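Local coordinates for viral macrophage inflammatory protein 2 (PDB 2FHT) that binds a wide range of chemokine receptors, among them human CXCR4, and blocks infection by several strains of HIV-1, at residues P8-L13 / G47-A52; L13-R18 / S36-I41; V23-W28 / Q64-T69. All coordinates share one frame; numbering follows the deposited sequence.

How the contacts relate
The three contacts tie the extended parts of a small chemokine fold to its one antiparallel sheet, whose strands run in the order 25-30, 39-44, 49-53. Contact 1 fastens 8-13 to edge strand 49-53; contact 2, whose centre lies about 8 Å from that of contact 1, sets 13-18 against the residues that lead into central strand 39-44. They share Leu13, and along the chain contact 2 is nested inside the loop closed by contact 1. Contact 3 lies across the chain's centre from both, its centre about 14 Å and 16 Å from theirs, where the tail after helix 57-65 meets edge strand 25-30. The N-terminal region and the C-terminal tail are thus each held by an edge strand.

Contact 1: residues P8-L13 / G47-A52; sequences PDKCCL and GRQVCA
Cys12 and Cys51 are joined by a disulfide, SG to SG at 2.0 Å, with a chi3 of -80°. The bridge is compact: Cys12 SG is 3.0 Å from Cys51 CB, Cys51 SG is 3.1 Å from Cys12 CB, and the CA atoms of Cys12 and Cys51 are 5.7 Å apart. Both CB atoms point toward the opposite segment. In Cys12 a chi1 of -70° sets SG anti to the carbonyl carbon, beside the backbone N, where it meets the sulfur presented by the strand. A second, looser touch lies further along: the aliphatic part of Lys10 crosses the Gln49 side chain at about a right angle, with Lys10 CD 3.4 Å from Gln49 OE1. No hydrogen bond joins the two segments, and the Lys10 ammonium instead makes a weak one to the hydroxyl of Tyr29.

Outside this first shell, backbone hydrogen bonds between Val50 and Phe42 and between Ala52 and Val40 fix the strand that carries Cys51, while Cys51 is itself paired with Gln16. Ile41 packs against Cys12 from the neighbouring strand. Cys11 forms the other disulfide, with Cys35, so the adjacent cysteines that define a CC chemokine bind two separate parts of the chain. Between 8-13 and 47-52 the covalent S-S link is the main tie, holding them whether or not polar contacts form.

Contact 2: residues L13-R18 / S36-I41; sequences LGYQKR and SKPGVI
Lys37 and Tyr15 reach toward each other tip to tip and form a cation-pi contact. NZ sits 3.3 Å from the centroid of the Tyr15 ring and 23° off its normal, over one face but displaced toward the rim; the nearest ring atom is CZ, at 3.1 Å from Lys37 NZ. The lysine chain bends at chi3 (68°) and again at chi4 (-85°), and the second bend turns NZ over the ring. Its neighbour CE follows over the same face as a CH-pi partner, 4.0 Å from the ring centroid.

The polar partner of the ammonium is the carbonyl O of Cys12, to which NZ is hydrogen-bonded. The tyrosine face and a backbone oxygen both contact the ammonium, which would be expected to favour the protonated amine. Gly14 N lies 3.0 Å from Lys37 NZ, but both are donors, and this approach is no hydrogen bond.

In the chemokine fold the residues after the paired cysteines form an extended N-loop ahead of the first strand. Here the N-loop residues 13-18 pass the entry to strand 39-44, and Gln16 is held by backbone pairing with Cys51 on the neighbouring edge strand 49-53.

Van der Waals contacts complete the interface. Lys37 CB approaches Tyr15 OH to 3.4 Å, and the CD atom of Pro38 lies 4.0 Å from the same oxygen. Near the other end of the lysine, CE packs 3.6 Å from the Leu13 carbonyl carbon. The tyrosine side chain also touches Asp53 of strand 49-53.

Contact 3: residues V23-W28 / Q64-T69; sequences VLLSSW and QQLPVT
Trp28 and the chain around Val68 are joined by two backbone hydrogen bonds. Trp28 N donates to Pro67 O at 3.1 Å. Thr69 N donates in turn to Trp28 O at 2.8 Å, with an N-H...O angle of 157°. Together they make a single beta bridge between Trp28 and Val68, through which the segment following the C-terminal helix of the chemokine fold is laid against edge strand 25-30. Trp28 O is also approached by Val68 CA in a CA-H...O contact.

The indole supplies a third polar link. Its NE1 makes a weak hydrogen bond to Leu66 O, 3.3 Å away at the ring edge, and another weak one to Met63 O in helix 57-65. One indole N-H thus faces two carbonyls at the end of the helix, Leu66 being the first residue to leave helical geometry. Although the Trp28 CB points away from 64-69, the indole comes back to Leu66 and Val68.

Packing spreads from this bridge. Val68 CG2 is modelled over one face of the six-membered ring, but too close to it for its exact position to be trusted. Leu66 CB lies 3.7 Å from Trp28 CD1. Leu66 then reaches back along the strand, where its CD1 meets Leu25 CB at 3.8 Å, and it also touches Phe42 of the central strand. Ser26 and Ser27 form a classic beta bulge opposite Leu43. Beside the bulge, Pro67 CD lies 3.5 Å from Ser26 O. Past Pro67, Thr69 turns its CB toward the strand, and Ser27 OG lies 3.4 Å from Thr69 CG2.

Contact 1: residues P8-L13 / G47-A52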
# COMPACT_ATOMS: atom_id res chain seq x y z
N PRO A 8 -16.03 -6.28 -5.59
CA PRO A 8 -15.60 -5.44 -4.46
C PRO A 8 -14.19 -4.91 -4.71
O PRO A 8 -13.46 -5.44 -5.57
CB PRO A 8 -15.66 -6.42 -3.27
CG PRO A 8 -15.62 -7.79 -3.91
CD PRO A 8 -16.45 -7.61 -5.14
N ASP A 9 -13.79 -3.89 -3.96
CA ASP A 9 -12.47 -3.29 -4.11
C ASP A 9 -11.67 -3.45 -2.82
O ASP A 9 -12.26 -3.67 -1.77
CB ASP A 9 -12.59 -1.80 -4.46
CG ASP A 9 -12.98 -1.56 -5.93
OD1 ASP A 9 -12.16 -1.86 -6.83
OD2 ASP A 9 -14.10 -1.06 -6.18
N LYS A 10 -10.35 -3.41 -2.92
CA LYS A 10 -9.47 -3.51 -1.75
C LYS A 10 -9.22 -2.12 -1.18
O LYS A 10 -8.66 -1.27 -1.88
CB LYS A 10 -8.12 -4.13 -2.09
CG LYS A 10 -8.10 -5.63 -2.21
CD LYS A 10 -6.66 -6.15 -2.35
CE LYS A 10 -6.14 -6.13 -3.79
NZ LYS A 10 -5.89 -4.76 -4.36
N CYS A 11 -9.62 -1.89 0.07
CA CYS A 11 -9.42 -0.60 0.73
C CYS A 11 -8.69 -0.79 2.04
O CYS A 11 -8.76 -1.86 2.64
CB CYS A 11 -10.75 0.09 1.02
SG CYS A 11 -11.64 0.64 -0.46
N CYS A 12 -7.99 0.25 2.48
CA CYS A 12 -7.25 0.25 3.73
C CYS A 12 -8.12 0.85 4.84
O CYS A 12 -8.37 2.05 4.87
CB CYS A 12 -5.91 0.96 3.57
SG CYS A 12 -4.78 -0.02 2.52
N LEU A 13 -8.62 -0.01 5.70
CA LEU A 13 -9.48 0.42 6.79
C LEU A 13 -8.67 0.70 8.05
O LEU A 13 -9.24 1.05 9.08
CB LEU A 13 -10.54 -0.64 7.05
CG LEU A 13 -11.38 -0.99 5.82
CD1 LEU A 13 -12.49 -1.99 6.22
CD2 LEU A 13 -11.98 0.29 5.25
N GLY A 47 5.49 -11.95 0.36
CA GLY A 47 4.22 -12.12 -0.32
C GLY A 47 3.08 -11.30 0.27
O GLY A 47 2.05 -11.08 -0.39
N ARG A 48 3.26 -10.87 1.52
CA ARG A 48 2.26 -10.09 2.24
C ARG A 48 1.82 -8.76 1.60
O ARG A 48 2.54 -8.18 0.79
CB ARG A 48 2.74 -9.85 3.67
CG ARG A 48 2.49 -11.00 4.64
CD ARG A 48 2.99 -12.35 4.12
NE ARG A 48 2.14 -12.93 3.08
CZ ARG A 48 1.21 -13.87 3.29
NH1 ARG A 48 1.00 -14.36 4.50
NH2 ARG A 48 0.48 -14.31 2.27
N GLN A 49 0.59 -8.34 1.92
CA GLN A 49 -0.01 -7.08 1.47
C GLN A 49 -0.20 -6.21 2.72
O GLN A 49 -1.01 -6.55 3.58
CB GLN A 49 -1.39 -7.32 0.84
CG GLN A 49 -1.37 -7.75 -0.61
CD GLN A 49 -2.75 -7.95 -1.18
OE1 GLN A 49 -3.62 -7.10 -1.05
NE2 GLN A 49 -2.98 -9.11 -1.79
N VAL A 50 0.53 -5.10 2.81
CA VAL A 50 0.44 -4.22 3.99
C VAL A 50 -0.09 -2.82 3.65
O VAL A 50 0.42 -2.13 2.78
CB VAL A 50 1.82 -4.10 4.73
CG1 VAL A 50 1.66 -3.37 6.04
CG2 VAL A 50 2.41 -5.47 4.97
N CYS A 51 -1.14 -2.43 4.36
CA CYS A 51 -1.78 -1.12 4.19
C CYS A 51 -1.00 -0.02 4.88
O CYS A 51 -0.63 -0.16 6.05
CB CYS A 51 -3.18 -1.16 4.80
SG CYS A 51 -4.42 -1.71 3.62
N ALA A 52 -0.80 1.09 4.18
CA ALA A 52 -0.06 2.19 4.76
C ALA A 52 -0.70 3.54 4.46
O ALA A 52 -1.39 3.70 3.47
CB ALA A 52 1.40 2.15 4.28

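Contact 2: residues L13-R18 / S36-I41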
# COMPACT_ATOMS: atom_id res chain seq x y z
N LEU A 13 -8.62 -0.01 5.70
CA LEU A 13 -9.48 0.42 6.79
C LEU A 13 -8.67 0.70 8.05
O LEU A 13 -9.24 1.05 9.08
CB LEU A 13 -10.54 -0.64 7.05
CG LEU A 13 -11.38 -0.99 5.82
CD1 LEU A 13 -12.49 -1.99 6.22
CD2 LEU A 13 -11.98 0.29 5.25
N GLY A 14 -7.35 0.60 7.92
CA GLY A 14 -6.43 0.82 9.03
C GLY A 14 -5.02 0.83 8.45
O GLY A 14 -4.80 0.40 7.31
N TYR A 15 -4.04 1.28 9.23
CA TYR A 15 -2.67 1.37 8.73
C TYR A 15 -1.59 0.71 9.61
O TYR A 15 -1.75 0.59 10.82
CB TYR A 15 -2.30 2.84 8.58
CG TYR A 15 -3.29 3.69 7.85
CD1 TYR A 15 -3.58 3.47 6.52
CD2 TYR A 15 -3.84 4.80 8.46
CE1 TYR A 15 -4.38 4.34 5.80
CE2 TYR A 15 -4.64 5.67 7.76
CZ TYR A 15 -4.90 5.45 6.42
OH TYR A 15 -5.67 6.34 5.71
N GLN A 16 -0.51 0.27 8.97
CA GLN A 16 0.64 -0.30 9.67
C GLN A 16 1.24 0.93 10.34
O GLN A 16 1.62 1.86 9.66
CB GLN A 16 1.65 -0.83 8.66
CG GLN A 16 2.85 -1.52 9.27
CD GLN A 16 2.57 -2.98 9.58
OE1 GLN A 16 1.46 -3.34 10.00
NE2 GLN A 16 3.57 -3.84 9.38
N LYS A 17 1.32 0.94 11.67
CA LYS A 17 1.84 2.12 12.38
C LYS A 17 3.36 2.31 12.28
O LYS A 17 3.85 3.39 11.94
CB LYS A 17 1.46 2.07 13.87
CG LYS A 17 0.28 1.17 14.22
CD LYS A 17 0.72 -0.30 14.34
CE LYS A 17 -0.37 -1.14 15.01
NZ LYS A 17 -0.78 -0.55 16.32
N ARG A 18 4.09 1.28 12.66
CA ARG A 18 5.55 1.28 12.65
C ARG A 18 6.09 1.16 11.23
O ARG A 18 5.71 0.27 10.49
CB ARG A 18 6.06 0.10 13.50
CG ARG A 18 5.26 -1.20 13.22
CD ARG A 18 5.60 -2.36 14.16
NE ARG A 18 4.75 -3.54 13.91
CZ ARG A 18 4.91 -4.39 12.89
NH1 ARG A 18 5.86 -4.21 11.98
NH2 ARG A 18 4.10 -5.44 12.78
N SER A 36 -12.62 5.24 1.33
CA SER A 36 -12.74 6.34 2.28
C SER A 36 -11.38 6.82 2.75
O SER A 36 -11.06 7.99 2.61
CB SER A 36 -13.58 5.92 3.49
OG SER A 36 -13.96 7.06 4.25
N LYS A 37 -10.58 5.91 3.29
CA LYS A 37 -9.26 6.26 3.77
C LYS A 37 -8.28 6.17 2.62
O LYS A 37 -8.27 5.20 1.89
CB LYS A 37 -8.83 5.31 4.90
CG LYS A 37 -9.56 5.54 6.21
CD LYS A 37 -9.44 4.40 7.22
CE LYS A 37 -8.04 4.25 7.78
NZ LYS A 37 -7.20 3.41 6.88
N PRO A 38 -7.52 7.24 2.38
CA PRO A 38 -6.54 7.23 1.29
C PRO A 38 -5.33 6.36 1.68
O PRO A 38 -4.57 6.72 2.59
CB PRO A 38 -6.13 8.70 1.19
CG PRO A 38 -6.31 9.21 2.59
CD PRO A 38 -7.62 8.58 2.99
N GLY A 39 -5.11 5.28 0.94
CA GLY A 39 -4.00 4.41 1.28
C GLY A 39 -3.21 3.77 0.18
O GLY A 39 -3.50 3.92 -1.00
N VAL A 40 -2.10 3.16 0.55
CA VAL A 40 -1.27 2.44 -0.40
C VAL A 40 -1.00 1.07 0.19
O VAL A 40 -0.97 0.92 1.41
CB VAL A 40 0.08 3.15 -0.73
CG1 VAL A 40 -0.15 4.48 -1.46
CG2 VAL A 40 0.88 3.34 0.51
N ILE A 41 -0.89 0.07 -0.66
CA ILE A 41 -0.60 -1.28 -0.20
C ILE A 41 0.83 -1.68 -0.59
O ILE A 41 1.19 -1.63 -1.76
CB ILE A 41 -1.60 -2.30 -0.80
CG1 ILE A 41 -3.03 -1.96 -0.37
CG2 ILE A 41 -1.21 -3.71 -0.40
CD1 ILE A 41 -4.15 -2.66 -1.18

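Contact 3: residues V23-W28 / Q64-T69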
# COMPACT_ATOMS: atom_id res chain seq x y z
N VAL A 23 13.91 -3.32 2.73
CA VAL A 23 14.48 -4.63 2.39
C VAL A 23 13.50 -5.79 2.57
O VAL A 23 13.77 -6.91 2.13
CB VAL A 23 15.83 -4.87 3.16
CG1 VAL A 23 16.35 -6.30 2.97
CG2 VAL A 23 16.89 -3.88 2.65
N LEU A 24 12.36 -5.53 3.20
CA LEU A 24 11.33 -6.55 3.38
C LEU A 24 10.31 -6.50 2.22
O LEU A 24 9.65 -7.50 1.91
CB LEU A 24 10.62 -6.31 4.72
CG LEU A 24 9.66 -7.35 5.32
CD1 LEU A 24 10.42 -8.64 5.65
CD2 LEU A 24 9.00 -6.78 6.59
N LEU A 25 10.24 -5.33 1.57
CA LEU A 25 9.28 -5.01 0.50
C LEU A 25 9.71 -5.12 -0.95
O LEU A 25 10.83 -4.75 -1.32
CB LEU A 25 8.77 -3.59 0.70
CG LEU A 25 7.94 -3.16 1.91
CD1 LEU A 25 7.57 -4.32 2.81
CD2 LEU A 25 8.64 -2.08 2.67
N SER A 26 8.77 -5.50 -1.80
CA SER A 26 9.04 -5.63 -3.22
C SER A 26 8.45 -4.49 -4.08
O SER A 26 9.14 -3.96 -4.95
CB SER A 26 8.61 -7.01 -3.72
OG SER A 26 7.23 -7.04 -4.04
N SER A 27 7.22 -4.07 -3.80
CA SER A 27 6.57 -3.02 -4.58
C SER A 27 5.36 -2.50 -3.84
O SER A 27 5.10 -2.88 -2.70
CB SER A 27 6.11 -3.57 -5.93
OG SER A 27 5.20 -4.64 -5.76
N TRP A 28 4.59 -1.64 -4.49
CA TRP A 28 3.39 -1.11 -3.86
C TRP A 28 2.36 -0.75 -4.92
O TRP A 28 2.69 -0.66 -6.11
CB TRP A 28 3.71 0.13 -3.02
CG TRP A 28 4.17 1.33 -3.84
CD1 TRP A 28 5.44 1.58 -4.30
CD2 TRP A 28 3.37 2.43 -4.28
NE1 TRP A 28 5.47 2.76 -4.99
CE2 TRP A 28 4.22 3.31 -4.99
CE3 TRP A 28 2.02 2.76 -4.14
CZ2 TRP A 28 3.75 4.49 -5.56
CZ3 TRP A 28 1.56 3.93 -4.71
CH2 TRP A 28 2.42 4.79 -5.41
N GLN A 64 8.61 6.37 -3.16
CA GLN A 64 9.66 6.89 -4.03
C GLN A 64 10.60 5.76 -4.41
O GLN A 64 10.84 5.51 -5.58
CB GLN A 64 10.52 7.92 -3.31
CG GLN A 64 9.96 9.31 -3.15
CD GLN A 64 11.03 10.28 -2.66
OE1 GLN A 64 10.91 11.48 -2.84
NE2 GLN A 64 12.12 9.75 -2.09
N GLN A 65 11.18 5.12 -3.40
CA GLN A 65 12.13 4.04 -3.67
C GLN A 65 11.65 2.73 -4.26
O GLN A 65 12.43 2.03 -4.90
CB GLN A 65 13.01 3.78 -2.45
CG GLN A 65 12.30 3.80 -1.14
CD GLN A 65 13.28 3.83 0.02
OE1 GLN A 65 13.42 2.84 0.75
NE2 GLN A 65 13.98 4.95 0.19
N LEU A 66 10.39 2.38 -4.03
CA LEU A 66 9.87 1.13 -4.55
C LEU A 66 9.10 1.35 -5.85
O LEU A 66 8.59 2.45 -6.09
CB LEU A 66 8.92 0.48 -3.54
CG LEU A 66 9.47 -0.07 -2.22
CD1 LEU A 66 8.30 -0.47 -1.35
CD2 LEU A 66 10.39 -1.25 -2.45
N PRO A 67 9.03 0.32 -6.72
CA PRO A 67 8.29 0.46 -7.98
C PRO A 67 6.80 0.13 -7.73
O PRO A 67 6.47 -0.60 -6.79
CB PRO A 67 8.93 -0.61 -8.86
CG PRO A 67 9.19 -1.69 -7.89
CD PRO A 67 9.78 -0.95 -6.70
N VAL A 68 5.91 0.75 -8.51
CA VAL A 68 4.49 0.46 -8.40
C VAL A 68 4.26 -0.84 -9.17
O VAL A 68 4.84 -1.05 -10.23
CB VAL A 68 3.59 1.57 -9.02
CG1 VAL A 68 2.19 1.04 -9.24
CG2 VAL A 68 3.52 2.74 -8.10
N THR A 69 3.38 -1.67 -8.64
CA THR A 69 3.09 -2.95 -9.26
C THR A 69 1.65 -2.97 -9.80
O THR A 69 0.80 -2.26 -9.30
CB THR A 69 3.30 -4.06 -8.20
OG1 THR A 69 3.34 -5.34 -8.84
CG2 THR A 69 2.18 -4.05 -7.18